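Local coordinates for transcriptional regulator, GntR family (Ralstonia eutropha, PDB 3IHU), which probably binds DNA as a transcription factor of the GntR family, pairing a winged-helix DNA-binding region with an all-helical FCD domain, at residues 95-98 and 99-102. Residues are numbered along the deposited sequence; the frame is centred on the assembly and turned at random.
Sequences ERMT and GLLA
Met-97 and Leu-100, one turn apart on helix 84-105, lie side by side and point the same way. Met-97 is a selenomethionine. From CB its chain runs to CG, set opposite the carbonyl carbon. It bends about CB-CG, which carries SE toward the turn of Leu-100, and again about CG-SE (chi3 103°), which turns CE across the helix. SE of Met-97 lies 4.4 Å from Leu-100 CD2, a loose contact; Met-97 CE meets the same methyl at 4.1 Å, the nearest approach of the two side chains. A long, unbranched, flexible residue suits this partly exposed position, since it can fold along its own helix while also packing on Leu-160 and Ile-164. CB of Leu-100 rests on the preceding turn, 3.6 Å from Arg-96 O; CG continues onward along the helix, and chi2 (47°) turns CD2 back toward Met-97. Partly exposed, Leu-100 offers apolar methyls to Met-97 and Leu-157.

Beneath the side chains the helix is regular. Gly-99 N donates to Glu-95 O at 3.0 Å, Leu-100 N to Arg-96 O at 3.0 Å, and the shortest of the four bonds runs from Leu-101 N to Met-97 O, at 2.8 Å. Ala-102 N reaches Thr-98 O at 3.1 Å and is nearly straight, with 172° at the hydrogen. Thr-98 is buried, yet its hydroxyl is satisfied by a hydrogen bond to Ala-94 O. Glu-95, also buried, spends its carboxylate on salt bridges to Arg-213 and Lys-210.

In the helical FCD domain, Met-97 and Leu-100 face helix 155-165, Thr-98 lies between Ile-164 of that helix and Val-209 of helix 198-219, which Glu-95 also touches, branched Leu-101 fills the buried face against Tyr-145, Leu-148 and Leu-149 of helix 134-152, and small Ala-102 lies close to Ile-189 and Val-193 of helix 179-195.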
ATOM      1  N   GLU A  95       8.607   7.419   0.923  1.00 14.21           N
ATOM      2  CA  GLU A  95       8.656   8.744   0.308  1.00 14.45           C
ATOM      3  C   GLU A  95       9.380   8.753  -1.022  1.00 15.52           C
ATOM      4  O   GLU A  95       8.853   9.227  -2.027  1.00 17.34           O
ATOM      5  CB  GLU A  95       9.287   9.761   1.231  1.00 14.00           C
ATOM      6  CG  GLU A  95       9.264  11.131   0.702  1.00 15.28           C
ATOM      7  CD  GLU A  95       9.824  12.125   1.700  1.00 20.44           C
ATOM      8  OE1 GLU A  95       9.738  11.844   2.895  1.00 21.12           O
ATOM      9  OE2 GLU A  95      10.305  13.190   1.272  1.00 23.50           O
ATOM     10  N   ARG A  96      10.542   8.172  -1.056  1.00 15.63           N
ATOM     11  CA  ARG A  96      11.358   8.184  -2.254  1.00 16.36           C
ATOM     12  C   ARG A  96      10.810   7.246  -3.305  1.00 16.46           C
ATOM     13  O   ARG A  96      10.857   7.600  -4.501  1.00 17.79           O
ATOM     14  CB  ARG A  96      12.786   7.867  -1.914  1.00 17.36           C
ATOM     15  CG  ARG A  96      13.407   9.127  -1.171  1.00 18.98           C
ATOM     16  CD  ARG A  96      14.483   8.801  -0.222  1.00 22.56           C
ATOM     17  NE  ARG A  96      14.939  10.033   0.443  1.00 22.11           N
ATOM     18  CZ  ARG A  96      14.404  10.601   1.525  1.00 23.91           C
ATOM     19  NH1 ARG A  96      13.349  10.069   2.151  1.00 22.51           N
ATOM     20  NH2 ARG A  96      14.968  11.720   2.008  1.00 25.21           N
HETATM   21  N   MSE A  97      10.256   6.111  -2.875  1.00 15.63           N
HETATM   22  CA  MSE A  97       9.711   5.124  -3.831  1.00 15.82           C
HETATM   23  C   MSE A  97       8.322   5.566  -4.402  1.00 15.22           C
HETATM   24  O   MSE A  97       8.051   5.294  -5.547  1.00 16.04           O
HETATM   25  CB  MSE A  97       9.697   3.664  -3.302  1.00 14.99           C
HETATM   26  CG  MSE A  97      11.178   3.143  -2.972  1.00 14.69           C
HETATM   27 SE   MSE A  97      12.198   3.066  -4.613  0.75 12.75          SE
HETATM   28  CE  MSE A  97      13.381   4.667  -4.580  1.00 18.94           C
ATOM     29  N   THR A  98       7.540   6.298  -3.631  1.00 15.97           N
ATOM     30  CA  THR A  98       6.240   6.810  -4.117  1.00 16.03           C
ATOM     31  C   THR A  98       6.478   7.941  -5.042  1.00 16.56           C
ATOM     32  O   THR A  98       5.794   8.119  -6.031  1.00 16.99           O
ATOM     33  CB  THR A  98       5.307   7.259  -2.987  1.00 16.74           C
ATOM     34  OG1 THR A  98       5.130   6.186  -2.052  1.00 15.71           O
ATOM     35  CG2 THR A  98       3.912   7.700  -3.553  1.00 16.53           C
ATOM     36  N   GLY A  99       7.437   8.773  -4.688  1.00 16.51           N
ATOM     37  CA  GLY A  99       7.949   9.742  -5.601  1.00 17.65           C
ATOM     38  C   GLY A  99       8.349   9.162  -6.934  1.00 17.46           C
ATOM     39  O   GLY A  99       7.950   9.672  -7.969  1.00 17.43           O
ATOM     40  N   LEU A 100       9.175   8.119  -6.927  1.00 16.98           N
ATOM     41  CA  LEU A 100       9.547   7.476  -8.147  1.00 16.89           C
ATOM     42  C   LEU A 100       8.380   6.803  -8.871  1.00 16.22           C
ATOM     43  O   LEU A 100       8.383   6.750 -10.069  1.00 15.61           O
ATOM     44  CB  LEU A 100      10.662   6.481  -7.928  1.00 17.79           C
ATOM     45  CG  LEU A 100      11.326   5.835  -9.100  1.00 20.47           C
ATOM     46  CD1 LEU A 100      11.689   6.843 -10.145  1.00 19.57           C
ATOM     47  CD2 LEU A 100      12.619   5.023  -8.543  1.00 18.67           C
ATOM     48  N   LEU A 101       7.422   6.229  -8.156  1.00 16.89           N
ATOM     49  CA  LEU A 101       6.249   5.661  -8.809  1.00 15.78           C
ATOM     50  C   LEU A 101       5.515   6.714  -9.698  1.00 17.26           C
ATOM     51  O   LEU A 101       5.157   6.431 -10.856  1.00 17.68           O
ATOM     52  CB  LEU A 101       5.301   5.136  -7.762  1.00 15.77           C
ATOM     53  CG  LEU A 101       4.014   4.441  -8.221  1.00 15.02           C
ATOM     54  CD1 LEU A 101       4.297   3.085  -8.851  1.00 16.34           C
ATOM     55  CD2 LEU A 101       2.989   4.439  -7.074  1.00 14.41           C
ATOM     56  N   ALA A 102       5.240   7.878  -9.106  1.00 17.08           N
ATOM     57  CA  ALA A 102       4.578   9.008  -9.783  1.00 16.99           C
ATOM     58  C   ALA A 102       5.454   9.487 -10.916  1.00 16.77           C
ATOM     59  O   ALA A 102       4.992   9.707 -12.027  1.00 15.49           O
ATOM     60  CB  ALA A 102       4.324  10.160  -8.788  1.00 14.98           C
TER